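Local coordinates for glutathione S-transferase 1 (Ascaris suum, PDB 4Q5F), which conjugates reduced glutathione to a wide range of hydrophobic electrophiles, both foreign and endogenous, and can also act as a glutathione peroxidase, at residues Y16-F21 with F41-L46; G88-T93 with V165-L170. All blocks are in the same frame, centred on the assembly; numbering follows the deposited sequence.

Contact 1: residues Y16-F21 with F41-L46; sequences YKLTYF and FEDNRL. With GSH (glutathione), chain E.
Leu18 and Asn44 lie at the middle of a ladder of backbone hydrogen bonds that joins strands 16-21 and 42-46 in parallel. Leu18 N gives a bond to Glu42 O (2.9 Å), while Leu18 O receives a bent, weak one from Asn44 N. Glu42 N to Tyr16 O, Tyr20 N to Asn44 O and Leu46 N to Tyr20 O (2.7 Å) carry the ladder to both ends, the N-to-C directions of the two strand segments differing by 29°.

Lys17, Glu42, Thr19 and Asn44 share one face of the sheet. The aliphatic part of Lys17 runs alongside Glu42, Lys17 CD lying 3.6 Å from Glu42 OE2, but Lys17 NZ stays 5.1 Å from Glu42 OE2 and forms its salt bridge with Glu67 of strand 65-68. With CG anti to its backbone N (chi1 -178°), Asn44 runs its amide alongside Thr19, and Asn44 ND2 makes a long, weak bond to Thr19 OG1 (3.4 Å).

On the other face are Leu18, Asp43, Tyr20 and Arg45. Leu18 CB rests 4.1 Å from Phe41 CD2, and Leu18 also packs on helix 27-37, whose Arg31 forms a salt bridge with Asp43 OD1. Arg45 NH1 forms a second salt bridge, to the other oxygen, Asp43 OD2.

At the C-terminal end of strand 16-21, Tyr20 OH stands 3.3 Å from the glutathione sulphur SG2, which lies near the plane of the ring at its edge; the hydroxyl is hydrogen-bonded to the backbone N of Leu26. Phe21 turns its ring edge, at CE2, to glutathione O2 (3.7 Å), and Trp51 meets the same ring edge-to-face. The pairing, with helix 27-37 as the crossover, is the N-terminal beta-alpha-beta unit of the thioredoxin-like GST domain, and its first strand delivers the tyrosine beside the glutathione sulphur.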
loop_
_atom_site.group_PDB
_atom_site.type_symbol
_atom_site.label_atom_id
_atom_site.label_comp_id
_atom_site.label_asym_id
_atom_site.label_seq_id
_atom_site.Cartn_x
_atom_site.Cartn_y
_atom_site.Cartn_z
ATOM N N TYR B 16 1.078 -11.702 21.074
ATOM C CA TYR B 16 1.062 -10.495 20.252
ATOM C C TYR B 16 1.343 -9.230 21.059
ATOM O O TYR B 16 0.734 -9.002 22.105
ATOM C CB TYR B 16 -0.301 -10.348 19.573
ATOM C CG TYR B 16 -0.604 -11.422 18.556
ATOM C CD1 TYR B 16 0.029 -11.436 17.321
ATOM C CD2 TYR B 16 -1.535 -12.417 18.824
ATOM C CE1 TYR B 16 -0.247 -12.414 16.385
ATOM C CE2 TYR B 16 -1.820 -13.398 17.895
ATOM C CZ TYR B 16 -1.175 -13.392 16.677
ATOM O OH TYR B 16 -1.457 -14.369 15.750
ATOM N N LYS B 17 2.261 -8.410 20.556
ATOM C CA LYS B 17 2.508 -7.084 21.115
ATOM C C LYS B 17 2.493 -6.030 20.009
ATOM O O LYS B 17 3.279 -6.093 19.062
ATOM C CB LYS B 17 3.844 -7.048 21.859
ATOM C CG LYS B 17 4.208 -5.676 22.410
ATOM C CD LYS B 17 5.404 -5.760 23.342
ATOM C CE LYS B 17 6.177 -4.454 23.405
ATOM N NZ LYS B 17 7.585 -4.634 22.952
ATOM N N LEU B 18 1.585 -5.067 20.139
ATOM C CA LEU B 18 1.475 -3.963 19.195
ATOM C C LEU B 18 2.071 -2.706 19.811
ATOM O O LEU B 18 1.655 -2.281 20.887
ATOM C CB LEU B 18 0.008 -3.716 18.838
ATOM C CG LEU B 18 -0.272 -2.560 17.871
ATOM C CD1 LEU B 18 0.168 -2.917 16.459
ATOM C CD2 LEU B 18 -1.743 -2.180 17.902
ATOM N N THR B 19 3.043 -2.117 19.119
ATOM C CA THR B 19 3.703 -0.901 19.587
ATOM C C THR B 19 3.327 0.288 18.709
ATOM O O THR B 19 3.655 0.325 17.524
ATOM C CB THR B 19 5.235 -1.065 19.598
ATOM O OG1 THR B 19 5.594 -2.160 20.449
ATOM C CG2 THR B 19 5.919 0.200 20.102
ATOM N N TYR B 20 2.637 1.253 19.305
ATOM C CA TYR B 20 2.229 2.466 18.606
ATOM C C TYR B 20 2.103 3.595 19.621
ATOM O O TYR B 20 2.225 3.369 20.824
ATOM C CB TYR B 20 0.900 2.247 17.874
ATOM C CG TYR B 20 0.564 3.338 16.880
ATOM C CD1 TYR B 20 1.336 3.528 15.742
ATOM C CD2 TYR B 20 -0.522 4.180 17.083
ATOM C CE1 TYR B 20 1.037 4.525 14.833
ATOM C CE2 TYR B 20 -0.829 5.178 16.178
ATOM C CZ TYR B 20 -0.046 5.346 15.056
ATOM O OH TYR B 20 -0.346 6.336 14.152
ATOM N N PHE B 21 1.875 4.812 19.140
ATOM C CA PHE B 21 1.698 5.957 20.024
ATOM C C PHE B 21 0.305 5.941 20.649
ATOM O O PHE B 21 -0.522 5.089 20.318
ATOM C CB PHE B 21 1.939 7.256 19.257
ATOM C CG PHE B 21 3.275 7.309 18.570
ATOM C CD1 PHE B 21 4.443 7.386 19.307
ATOM C CD2 PHE B 21 3.363 7.277 17.186
ATOM C CE1 PHE B 21 5.672 7.432 18.680
ATOM C CE2 PHE B 21 4.591 7.323 16.555
ATOM C CZ PHE B 21 5.747 7.400 17.303
ATOM N N PHE B 41 -3.877 -9.267 23.167
ATOM C CA PHE B 41 -2.571 -8.778 22.744
ATOM C C PHE B 41 -2.139 -7.652 23.668
ATOM O O PHE B 41 -2.974 -7.031 24.322
ATOM C CB PHE B 41 -2.652 -8.243 21.316
ATOM C CG PHE B 41 -3.428 -6.964 21.199
ATOM C CD1 PHE B 41 -4.812 -6.974 21.229
ATOM C CD2 PHE B 41 -2.774 -5.750 21.082
ATOM C CE1 PHE B 41 -5.532 -5.797 21.130
ATOM C CE2 PHE B 41 -3.488 -4.569 20.982
ATOM C CZ PHE B 41 -4.869 -4.594 21.007
ATOM N N GLU B 42 -0.838 -7.384 23.722
ATOM C CA GLU B 42 -0.342 -6.240 24.476
ATOM C C GLU B 42 -0.471 -4.971 23.647
ATOM O O GLU B 42 0.227 -4.795 22.647
ATOM C CB GLU B 42 1.114 -6.436 24.901
ATOM C CG GLU B 42 1.737 -5.175 25.502
ATOM C CD GLU B 42 3.089 -5.423 26.144
ATOM O OE1 GLU B 42 3.409 -6.592 26.444
ATOM O OE2 GLU B 42 3.833 -4.440 26.351
ATOM N N ASP B 43 -1.373 -4.095 24.070
ATOM C CA ASP B 43 -1.557 -2.809 23.417
ATOM C C ASP B 43 -0.534 -1.821 23.967
ATOM O O ASP B 43 -0.871 -0.931 24.750
ATOM C CB ASP B 43 -2.983 -2.303 23.645
ATOM C CG ASP B 43 -3.316 -1.084 22.801
ATOM O OD1 ASP B 43 -2.482 -0.686 21.960
ATOM O OD2 ASP B 43 -4.423 -0.532 22.969
ATOM N N ASN B 44 0.719 -1.989 23.555
ATOM C CA ASN B 44 1.802 -1.152 24.055
ATOM C C ASN B 44 1.745 0.251 23.472
ATOM O O ASN B 44 2.297 0.514 22.403
ATOM C CB ASN B 44 3.165 -1.771 23.748
ATOM C CG ASN B 44 4.314 -0.945 24.298
ATOM O OD1 ASN B 44 4.153 -0.217 25.279
ATOM N ND2 ASN B 44 5.478 -1.045 23.665
ATOM N N ARG B 45 1.073 1.148 24.179
ATOM C CA ARG B 45 0.994 2.536 23.762
ATOM C C ARG B 45 2.194 3.299 24.317
ATOM O O ARG B 45 2.405 3.359 25.529
ATOM C CB ARG B 45 -0.339 3.138 24.203
ATOM C CG ARG B 45 -1.526 2.452 23.525
ATOM C CD ARG B 45 -2.852 2.811 24.162
ATOM N NE ARG B 45 -3.697 3.601 23.265
ATOM C CZ ARG B 45 -4.786 3.156 22.640
ATOM N NH1 ARG B 45 -5.212 1.908 22.798
ATOM N NH2 ARG B 45 -5.465 3.975 21.850
ATOM N N LEU B 46 2.978 3.870 23.409
ATOM C CA LEU B 46 4.309 4.377 23.720
ATOM C C LEU B 46 4.285 5.866 24.051
ATOM O O LEU B 46 3.654 6.660 23.351
ATOM C CB LEU B 46 5.232 4.131 22.523
ATOM C CG LEU B 46 6.743 4.178 22.747
ATOM C CD1 LEU B 46 7.239 2.871 23.347
ATOM C CD2 LEU B 46 7.457 4.477 21.439
HETATM N N1 GSH E . 3.977 3.593 5.847
HETATM C CA1 GSH E . 4.022 3.488 7.261
HETATM C C1 GSH E . 2.928 2.557 7.732
HETATM O O11 GSH E . 3.073 1.889 8.788
HETATM O O12 GSH E . 1.865 2.446 7.068
HETATM C CB1 GSH E . 3.826 4.863 7.878
HETATM C CG1 GSH E . 4.102 4.801 9.386
HETATM C CD1 GSH E . 4.209 6.207 9.995
HETATM O OE1 GSH E . 4.240 7.179 9.271
HETATM N N2 GSH E . 4.274 6.355 11.430
HETATM C CA2 GSH E . 4.381 7.639 12.056
HETATM C C2 GSH E . 5.646 7.677 12.900
HETATM O O2 GSH E . 6.162 6.635 13.269
HETATM C CB2 GSH E . 3.208 7.873 12.969
HETATM S SG2 GSH E . 1.703 7.799 12.051
HETATM N N3 GSH E . 6.220 8.950 13.278
HETATM C CA3 GSH E . 7.415 9.008 14.079
HETATM C C3 GSH E . 8.641 9.121 13.175
HETATM O O31 GSH E . 8.528 8.932 11.938
HETATM O O32 GSH E . 9.761 9.404 13.675
#

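Contact 2: residues G88-T93 with V165-L170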
loop_
_atom_site.group_PDB
_atom_site.type_symbol
_atom_site.label_atom_id
_atom_site.label_comp_id
_atom_site.label_asym_id
_atom_site.label_seq_id
_atom_site.Cartn_x
_atom_site.Cartn_y
_atom_site.Cartn_z
ATOM N N GLY B 88 -8.947 -15.099 9.980
ATOM C CA GLY B 88 -10.018 -15.386 9.043
ATOM C C GLY B 88 -10.887 -14.178 8.741
ATOM O O GLY B 88 -12.098 -14.307 8.557
ATOM N N LEU B 89 -10.264 -13.003 8.695
ATOM C CA LEU B 89 -10.955 -11.758 8.365
ATOM C C LEU B 89 -10.356 -11.146 7.103
ATOM O O LEU B 89 -10.284 -9.925 6.967
ATOM C CB LEU B 89 -10.838 -10.763 9.525
ATOM C CG LEU B 89 -11.577 -11.123 10.812
ATOM C CD1 LEU B 89 -11.127 -10.224 11.950
ATOM C CD2 LEU B 89 -13.078 -11.010 10.604
ATOM N N ALA B 90 -9.929 -12.006 6.183
ATOM C CA ALA B 90 -9.200 -11.566 4.997
ATOM C C ALA B 90 -9.923 -11.907 3.694
ATOM O O ALA B 90 -9.541 -11.423 2.633
ATOM C CB ALA B 90 -7.802 -12.170 4.998
ATOM N N GLY B 91 -10.966 -12.728 3.782
ATOM C CA GLY B 91 -11.682 -13.195 2.606
ATOM C C GLY B 91 -11.674 -14.709 2.536
ATOM O O GLY B 91 -10.753 -15.350 3.042
ATOM N N LYS B 92 -12.692 -15.279 1.897
ATOM C CA LYS B 92 -12.875 -16.729 1.877
ATOM C C LYS B 92 -12.189 -17.421 0.697
ATOM O O LYS B 92 -12.115 -18.648 0.662
ATOM C CB LYS B 92 -14.369 -17.069 1.884
ATOM C CG LYS B 92 -15.003 -17.077 3.272
ATOM C CD LYS B 92 -14.584 -18.302 4.075
ATOM C CE LYS B 92 -15.466 -18.498 5.302
ATOM N NZ LYS B 92 -15.207 -19.800 5.982
ATOM N N THR B 93 -11.692 -16.643 -0.262
ATOM C CA THR B 93 -10.956 -17.199 -1.401
ATOM C C THR B 93 -9.746 -16.335 -1.755
ATOM O O THR B 93 -9.653 -15.188 -1.320
ATOM C CB THR B 93 -11.847 -17.325 -2.655
ATOM O OG1 THR B 93 -12.360 -16.036 -3.019
ATOM C CG2 THR B 93 -13.003 -18.283 -2.404
ATOM N N VAL B 165 -17.578 -9.422 7.658
ATOM C CA VAL B 165 -16.604 -8.351 7.833
ATOM C C VAL B 165 -15.174 -8.814 7.540
ATOM O O VAL B 165 -14.817 -9.962 7.806
ATOM C CB VAL B 165 -16.684 -7.770 9.273
ATOM C CG1 VAL B 165 -16.000 -8.692 10.286
ATOM C CG2 VAL B 165 -16.090 -6.374 9.326
ATOM N N THR B 166 -14.370 -7.911 6.982
ATOM C CA THR B 166 -12.948 -8.159 6.754
ATOM C C THR B 166 -12.123 -7.052 7.409
ATOM O O THR B 166 -12.676 -6.068 7.900
ATOM C CB THR B 166 -12.608 -8.221 5.251
ATOM O OG1 THR B 166 -12.857 -6.946 4.645
ATOM C CG2 THR B 166 -13.438 -9.291 4.552
ATOM N N TRP B 167 -10.804 -7.209 7.413
ATOM C CA TRP B 167 -9.935 -6.240 8.073
ATOM C C TRP B 167 -9.968 -4.885 7.374
ATOM O O TRP B 167 -9.794 -3.850 8.013
ATOM C CB TRP B 167 -8.495 -6.758 8.156
ATOM C CG TRP B 167 -7.836 -6.998 6.827
ATOM C CD1 TRP B 167 -7.758 -8.182 6.153
ATOM C CD2 TRP B 167 -7.146 -6.035 6.019
ATOM N NE1 TRP B 167 -7.068 -8.016 4.977
ATOM C CE2 TRP B 167 -6.682 -6.706 4.872
ATOM C CE3 TRP B 167 -6.881 -4.669 6.157
ATOM C CZ2 TRP B 167 -5.968 -6.058 3.865
ATOM C CZ3 TRP B 167 -6.171 -4.029 5.156
ATOM C CH2 TRP B 167 -5.722 -4.723 4.027
ATOM N N ALA B 168 -10.197 -4.893 6.065
ATOM C CA ALA B 168 -10.299 -3.650 5.309
ATOM C C ALA B 168 -11.514 -2.858 5.771
ATOM O O ALA B 168 -11.462 -1.634 5.877
ATOM C CB ALA B 168 -10.386 -3.937 3.819
ATOM N N ASP B 169 -12.605 -3.565 6.051
ATOM C CA ASP B 169 -13.821 -2.926 6.540
ATOM C C ASP B 169 -13.570 -2.214 7.864
ATOM O O ASP B 169 -13.997 -1.077 8.060
ATOM C CB ASP B 169 -14.935 -3.959 6.716
ATOM C CG ASP B 169 -15.350 -4.604 5.406
ATOM O OD1 ASP B 169 -15.600 -3.866 4.429
ATOM O OD2 ASP B 169 -15.425 -5.851 5.354
ATOM N N LEU B 170 -12.873 -2.893 8.771
ATOM C CA LEU B 170 -12.620 -2.361 10.104
ATOM C C LEU B 170 -11.782 -1.083 10.067
ATOM O O LEU B 170 -12.090 -0.107 10.752
ATOM C CB LEU B 170 -11.914 -3.412 10.964
ATOM C CG LEU B 170 -12.663 -4.734 11.165
ATOM C CD1 LEU B 170 -11.793 -5.730 11.917
ATOM C CD2 LEU B 170 -13.975 -4.509 11.900
#
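A short loop-to-helix contact brings Leu89 and Ala90, on the connection between helices 76-86 and 94-114, against the N-terminal end of helix 167-182. It is buried, and it joins the linker between the two GST domains to the C-terminal helical domain. Its one hydrogen bond across the segments runs from Trp167 N to Leu89 O (2.8 Å). The same oxygen, Leu89 O, lies 3.2 Å from Trp167 CD1, because chi1 of 62° sets the indole between its own backbone N and carbonyl carbon and brings CD1 close to it. Ala90 CA lies at the indole edge, 3.9 Å from Trp167 CD1, while Phe104 of helix 94-114 meets the ring edge-to-face. Leu89 CD2 touches Val165 CG1 at 3.7 Å, their side chains crossing at a slant, with Gln36 of helix 27-37 against both. Thr166 occupies the N-cap position, and Thr166 N bonds back to Asp169 OD2 (2.8 Å). Leu89 O and the Asp169 carboxylate therefore take up adjacent N-H groups, so that both acceptors would be expected to be stabilised by the positive end of the helix dipole.

In the fold
Contacts 1 and 2 follow one another along the chain and do not touch: their centres are 22 Å apart and their nearest atoms about 9 Å. Helix 27-37 touches both, packing on Leu18 of contact 1 through Ala30 and Arg31 and on contact 2 through Ile33 and Gln36. Contact 1 is part of the glutathione pocket itself, whereas in contact 2 the Trp167 side chain remains about 10 Å from a bound glutathione and about 8 Å from the side chain of Ser76, which bonds the ligand. The first contact joins an edge strand to its neighbour in the thioredoxin-like sheet, and the second fastens the linker that follows that domain to the helical domain.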